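Local coordinates for protein galactose mutarotase related enzyme (Lactobacillus acidophilus, PDB 3DCD) that probably binds carbohydrate and may act as an isomerase, as expected of an aldose 1-epimerase relative, though its own substrate is not established, at residues Gly238-Tyr243 with Tyr249-Pro254; Phe33-Asn38 with Lys245-Val250. One frame throughout, in Å; residues are numbered along the deposited sequence.

Contact 1 of 2, residues Gly238-Tyr243 with Tyr249-Pro254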
loop_
_atom_site.group_PDB
_atom_site.type_symbol
_atom_site.label_atom_id
_atom_site.label_comp_id
_atom_site.label_asym_id
_atom_site.label_seq_id
_atom_site.Cartn_x
_atom_site.Cartn_y
_atom_site.Cartn_z
ATOM N N GLY A 238 1.860 -5.876 4.212
ATOM C CA GLY A 238 2.945 -5.393 5.067
ATOM C C GLY A 238 2.424 -4.379 6.065
ATOM O O GLY A 238 1.586 -3.538 5.725
ATOM N N ILE A 239 2.913 -4.467 7.299
ATOM C CA ILE A 239 2.625 -3.476 8.341
ATOM C C ILE A 239 3.957 -2.812 8.684
ATOM O O ILE A 239 4.931 -3.514 8.988
ATOM C CB ILE A 239 2.030 -4.107 9.658
ATOM C CG1 ILE A 239 0.999 -5.229 9.389
ATOM C CG2 ILE A 239 1.459 -2.997 10.585
ATOM C CD1 ILE A 239 -0.263 -4.812 8.633
ATOM N N TRP A 240 4.004 -1.476 8.670
ATOM C CA TRP A 240 5.273 -0.782 8.833
ATOM C C TRP A 240 5.085 0.610 9.436
ATOM O O TRP A 240 4.102 1.292 9.159
ATOM C CB TRP A 240 5.974 -0.662 7.458
ATOM C CG TRP A 240 7.228 0.218 7.414
ATOM C CD1 TRP A 240 8.515 -0.146 7.732
ATOM C CD2 TRP A 240 7.286 1.595 7.033
ATOM N NE1 TRP A 240 9.374 0.931 7.557
ATOM C CE2 TRP A 240 8.643 2.008 7.126
ATOM C CE3 TRP A 240 6.324 2.523 6.608
ATOM C CZ2 TRP A 240 9.051 3.308 6.834
ATOM C CZ3 TRP A 240 6.738 3.826 6.308
ATOM C CH2 TRP A 240 8.090 4.199 6.419
ATOM N N SER A 241 6.046 1.026 10.246
ATOM C CA SER A 241 6.201 2.448 10.557
ATOM C C SER A 241 7.708 2.744 10.631
ATOM O O SER A 241 8.517 1.804 10.682
ATOM C CB SER A 241 5.474 2.793 11.854
ATOM O OG SER A 241 5.398 4.207 12.038
ATOM N N GLN A 242 8.080 4.025 10.630
ATOM C CA GLN A 242 9.502 4.409 10.524
ATOM C C GLN A 242 10.269 4.001 11.773
ATOM O O GLN A 242 9.707 3.943 12.874
ATOM C CB GLN A 242 9.649 5.922 10.258
ATOM C CG GLN A 242 11.060 6.387 9.832
ATOM C CD GLN A 242 11.568 5.638 8.616
ATOM O OE1 GLN A 242 12.080 4.535 8.730
ATOM N NE2 GLN A 242 11.397 6.226 7.449
ATOM N N TYR A 243 11.549 3.681 11.576
ATOM C CA TYR A 243 12.474 3.310 12.641
ATOM C C TYR A 243 13.895 3.572 12.095
ATOM O O TYR A 243 14.152 3.299 10.925
ATOM C CB TYR A 243 12.327 1.817 12.991
ATOM C CG TYR A 243 13.126 1.408 14.199
ATOM C CD1 TYR A 243 14.473 1.031 14.080
ATOM C CD2 TYR A 243 12.543 1.409 15.475
ATOM C CE1 TYR A 243 15.217 0.674 15.187
ATOM C CE2 TYR A 243 13.285 1.038 16.601
ATOM C CZ TYR A 243 14.621 0.679 16.444
ATOM O OH TYR A 243 15.362 0.315 17.549
ATOM N N TYR A 249 2.055 7.049 13.503
ATOM C CA TYR A 249 1.317 6.560 12.339
ATOM C C TYR A 249 1.744 5.128 12.092
ATOM O O TYR A 249 2.744 4.654 12.641
ATOM C CB TYR A 249 1.604 7.407 11.078
ATOM C CG TYR A 249 2.936 7.045 10.434
ATOM C CD1 TYR A 249 4.132 7.586 10.916
ATOM C CD2 TYR A 249 3.003 6.154 9.361
ATOM C CE1 TYR A 249 5.353 7.261 10.331
ATOM C CE2 TYR A 249 4.237 5.804 8.774
ATOM C CZ TYR A 249 5.400 6.355 9.275
ATOM O OH TYR A 249 6.621 6.024 8.711
ATOM N N VAL A 250 0.999 4.451 11.223
ATOM C CA VAL A 250 1.350 3.100 10.804
ATOM C C VAL A 250 0.842 2.936 9.383
ATOM O O VAL A 250 -0.206 3.505 9.036
ATOM C CB VAL A 250 0.761 2.030 11.776
ATOM C CG1 VAL A 250 -0.778 1.935 11.669
ATOM C CG2 VAL A 250 1.437 0.642 11.542
ATOM N N CYS A 251 1.572 2.176 8.563
ATOM C CA CYS A 251 1.081 1.835 7.228
ATOM C C CYS A 251 0.588 0.392 7.212
ATOM O O CYS A 251 1.196 -0.501 7.833
ATOM C CB CYS A 251 2.194 1.969 6.171
ATOM S SG CYS A 251 2.881 3.629 5.958
ATOM N N ILE A 252 -0.508 0.172 6.491
ATOM C CA ILE A 252 -1.059 -1.176 6.232
ATOM C C ILE A 252 -1.046 -1.289 4.722
ATOM O O ILE A 252 -1.744 -0.542 4.033
ATOM C CB ILE A 252 -2.486 -1.324 6.808
ATOM C CG1 ILE A 252 -2.454 -1.106 8.330
ATOM C CG2 ILE A 252 -3.086 -2.705 6.436
ATOM C CD1 ILE A 252 -3.827 -1.052 9.002
ATOM N N GLU A 253 -0.202 -2.182 4.207
ATOM C CA GLU A 253 0.151 -2.200 2.787
ATOM C C GLU A 253 -0.280 -3.508 2.078
ATOM O O GLU A 253 0.445 -4.502 2.138
ATOM C CB GLU A 253 1.667 -2.036 2.625
ATOM C CG GLU A 253 2.336 -0.973 3.525
ATOM C CD GLU A 253 3.866 -1.034 3.459
ATOM O OE1 GLU A 253 4.429 -1.443 2.410
ATOM O OE2 GLU A 253 4.512 -0.633 4.448
ATOM N N PRO A 254 -1.431 -3.500 1.382
ATOM C CA PRO A 254 -1.816 -4.709 0.622
ATOM C C PRO A 254 -0.945 -4.825 -0.624
ATOM O O PRO A 254 -0.784 -3.853 -1.359
ATOM C CB PRO A 254 -3.296 -4.439 0.251
ATOM C CG PRO A 254 -3.721 -3.251 1.130
ATOM C CD PRO A 254 -2.439 -2.443 1.249
#
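An antiparallel beta hairpin joins strands 236-240 and 249-256, and G238 and W240 pair with E253 and C251 across it through four backbone hydrogen bonds. The straightest runs from C251 N to W240 O, 2.7 Å at 172°; between the two hydrogen-bonded pairs, I239 faces I252 in a non-hydrogen-bonded pair. Within the galactose mutarotase-like beta fold, the hairpin lies in an antiparallel sheet, with strand 136-147 flanking 249-256 on its other edge. I239 and I252 share one face, their side chains alongside each other, and CG2 of I239 also meets V250 CG2 at 3.8 Å. On the other face W240 swings CG anti to its backbone N (chi1 172°), which brings the CE3/CZ3 side of the indole toward C251 and Y249: C251 SG lies at the edge of its six-membered ring, 3.7 Å from CE3, and E253 OE2 comes within 3.3 Å of W240 CB. Past the last bridge, S241 OG donates to Y249 O at 2.8 Å, approaching from above the carbonyl plane; the same OG sits over one face of the phenol ring. Y249 OH reaches W240 CZ3 at 3.3 Å and takes a weak hydrogen bond from Q242 N, bent to 121°.

Contact 2 of 2, residues Phe33-Asn38 with Lys245-Val250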
loop_
_atom_site.group_PDB
_atom_site.type_symbol
_atom_site.label_atom_id
_atom_site.label_comp_id
_atom_site.label_asym_id
_atom_site.label_seq_id
_atom_site.Cartn_x
_atom_site.Cartn_y
_atom_site.Cartn_z
ATOM N N PHE A 33 -7.311 11.380 8.676
ATOM C CA PHE A 33 -6.907 9.982 8.833
ATOM C C PHE A 33 -5.529 9.665 8.279
ATOM O O PHE A 33 -4.890 8.727 8.746
ATOM C CB PHE A 33 -7.972 9.037 8.261
ATOM C CG PHE A 33 -9.238 9.048 9.059
ATOM C CD1 PHE A 33 -9.365 8.231 10.178
ATOM C CD2 PHE A 33 -10.286 9.901 8.723
ATOM C CE1 PHE A 33 -10.543 8.245 10.954
ATOM C CE2 PHE A 33 -11.459 9.925 9.483
ATOM C CZ PHE A 33 -11.581 9.098 10.605
HETATM N N MSE A 34 -5.077 10.443 7.304
HETATM C CA MSE A 34 -3.823 10.156 6.617
HETATM C C MSE A 34 -2.634 10.874 7.234
HETATM O O MSE A 34 -2.700 12.077 7.526
HETATM C CB MSE A 34 -3.901 10.557 5.142
HETATM C CG MSE A 34 -5.090 9.994 4.411
HETATM SE SE MSE A 34 -5.266 8.020 4.519
HETATM C CE MSE A 34 -3.550 7.505 3.806
ATOM N N TRP A 35 -1.555 10.116 7.409
ATOM C CA TRP A 35 -0.231 10.646 7.741
ATOM C C TRP A 35 0.137 11.801 6.804
ATOM O O TRP A 35 -0.036 11.699 5.584
ATOM C CB TRP A 35 0.794 9.518 7.651
ATOM C CG TRP A 35 2.253 9.938 7.696
ATOM C CD1 TRP A 35 3.154 9.879 6.668
ATOM C CD2 TRP A 35 2.970 10.443 8.822
ATOM N NE1 TRP A 35 4.391 10.311 7.087
ATOM C CE2 TRP A 35 4.305 10.662 8.407
ATOM C CE3 TRP A 35 2.622 10.722 10.145
ATOM C CZ2 TRP A 35 5.281 11.165 9.265
ATOM C CZ3 TRP A 35 3.604 11.233 10.997
ATOM C CH2 TRP A 35 4.911 11.440 10.550
ATOM N N GLN A 36 0.627 12.904 7.381
ATOM C CA GLN A 36 0.820 14.143 6.615
ATOM C C GLN A 36 2.241 14.349 6.104
ATOM O O GLN A 36 2.640 15.474 5.782
ATOM C CB GLN A 36 0.307 15.354 7.404
ATOM C CG GLN A 36 -1.220 15.356 7.483
ATOM C CD GLN A 36 -1.839 15.342 6.086
ATOM O OE1 GLN A 36 -1.587 16.249 5.286
ATOM N NE2 GLN A 36 -2.630 14.304 5.781
ATOM N N ALA A 37 2.994 13.245 6.026
ATOM C CA ALA A 37 4.251 13.208 5.284
ATOM C C ALA A 37 5.345 14.117 5.877
ATOM O O ALA A 37 6.093 14.753 5.136
ATOM C CB ALA A 37 4.002 13.563 3.820
ATOM N N ASN A 38 5.446 14.160 7.205
ATOM C CA ASN A 38 6.513 14.915 7.877
ATOM C C ASN A 38 7.882 14.450 7.339
ATOM O O ASN A 38 8.273 13.312 7.585
ATOM C CB ASN A 38 6.392 14.658 9.382
ATOM C CG ASN A 38 7.377 15.455 10.208
ATOM O OD1 ASN A 38 8.296 16.078 9.684
ATOM N ND2 ASN A 38 7.187 15.420 11.524
ATOM N N LYS A 245 13.858 6.669 13.717
ATOM C CA LYS A 245 13.088 7.898 13.956
ATOM C C LYS A 245 11.603 7.579 13.862
ATOM O O LYS A 245 11.123 7.228 12.798
ATOM C CB LYS A 245 13.452 8.988 12.952
ATOM C CG LYS A 245 14.846 9.550 13.120
ATOM C CD LYS A 245 15.127 10.543 12.003
ATOM C CE LYS A 245 16.247 11.492 12.388
ATOM N NZ LYS A 245 16.665 12.343 11.237
ATOM N N THR A 246 10.878 7.673 14.969
ATOM C CA THR A 246 9.495 7.195 15.000
ATOM C C THR A 246 8.485 8.334 15.067
ATOM O O THR A 246 8.810 9.442 15.486
ATOM C CB THR A 246 9.274 6.251 16.195
ATOM O OG1 THR A 246 9.438 6.986 17.426
ATOM C CG2 THR A 246 10.270 5.086 16.147
ATOM N N ASP A 247 7.253 8.051 14.656
ATOM C CA ASP A 247 6.158 8.986 14.867
ATOM C C ASP A 247 4.836 8.212 14.916
ATOM O O ASP A 247 4.800 6.981 14.740
ATOM C CB ASP A 247 6.132 10.065 13.769
ATOM C CG ASP A 247 5.560 11.395 14.257
ATOM O OD1 ASP A 247 4.719 11.416 15.189
ATOM O OD2 ASP A 247 5.984 12.424 13.711
ATOM N N ASN A 248 3.751 8.942 15.144
ATOM C CA ASN A 248 2.477 8.328 15.495
ATOM C C ASN A 248 1.613 8.047 14.265
ATOM O O ASN A 248 0.592 8.710 14.009
ATOM C CB ASN A 248 1.762 9.177 16.549
ATOM C CG ASN A 248 2.581 9.312 17.824
ATOM O OD1 ASN A 248 3.082 8.323 18.355
ATOM N ND2 ASN A 248 2.753 10.542 18.296
ATOM N N TYR A 249 2.055 7.049 13.503
ATOM C CA TYR A 249 1.317 6.560 12.339
ATOM C C TYR A 249 1.744 5.128 12.092
ATOM O O TYR A 249 2.744 4.654 12.641
ATOM C CB TYR A 249 1.604 7.407 11.078
ATOM C CG TYR A 249 2.936 7.045 10.434
ATOM C CD1 TYR A 249 4.132 7.586 10.916
ATOM C CD2 TYR A 249 3.003 6.154 9.361
ATOM C CE1 TYR A 249 5.353 7.261 10.331
ATOM C CE2 TYR A 249 4.237 5.804 8.774
ATOM C CZ TYR A 249 5.400 6.355 9.275
ATOM O OH TYR A 249 6.621 6.024 8.711
ATOM N N VAL A 250 0.999 4.451 11.223
ATOM C CA VAL A 250 1.350 3.100 10.804
ATOM C C VAL A 250 0.842 2.936 9.383
ATOM O O VAL A 250 -0.206 3.505 9.036
ATOM C CB VAL A 250 0.761 2.030 11.776
ATOM C CG1 VAL A 250 -0.778 1.935 11.669
ATOM C CG2 VAL A 250 1.437 0.642 11.542
HETATM O O HOH W 1 4.923 14.500 12.703
#
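An aromatic stack, W35 on Y249, ties the loop between strands 20-26 and 48-49 to the start of strand 249-256, more than 200 residues further along the chain. The five-membered ring of the indole lies face to face with the phenol ring, centroids 4.2 Å apart and planes inclined by 25°. The overlap is offset toward the benzo side, where W35 CE3 meets Y249 CD1 at 3.6 Å. Y249 holds CG between its backbone N and carbonyl carbon (chi1 79°), a torsion that turns the ring broadside to the indole. Beneath the tryptophan, on the face opposite the phenol, A37 N of its own loop comes close, and NE1 is hydrogen-bonded to W42 O. The far rim of the indole meets D247: OD2 lies near the ring plane, 3.5 Å from W35 CH2, with the carboxylate steeply turned to the ring. With an alanine here, Y249 would probably lose the flat surface against its ring, and W42 O would be left without its indole donor. Beside the stack, one water joins the segments, accepting from N38 ND2 at 2.7 Å and donating to D247 OD2 at 2.5 Å; the amide and carboxylate themselves stay 3.9 Å apart at ND2 and OD2. The other carboxylate oxygen, OD1, accepts from N248 N at 2.7 Å on its anti side, a bond that fixes the aspartate beside the inverse gamma turn centred on N248. No direct hydrogen bond crosses between the segments. Their chemistry is therefore divided: dispersion between aromatic faces where the residues are buried, a water-mediated polar link where they are partly exposed, and a carboxylate oxygen placed at the rim of the indole, where the slightly positive C-H edge is likely to favour it.

Contact 1 and contact 2 meet at the first residues of strand 249-256, sharing Y249 and V250, with centres about 10 Å apart. Y249 is the residue that joins them: its ring is bounded by S241 OG on one face and by the W35 indole on the other, so the hairpin partner and the distant loop 33-38 pack against the same phenol. W42 adds a second connection, meeting W240 edge-to-face and W35 with nearly parallel rings. Direct touching is otherwise slight, S241 OG standing 3.9 Å from D247 O. Contact 1 is centred about 9 Å from the middle of the chain, contact 2 about 14 Å, which fits the latter's more open, water-bearing side.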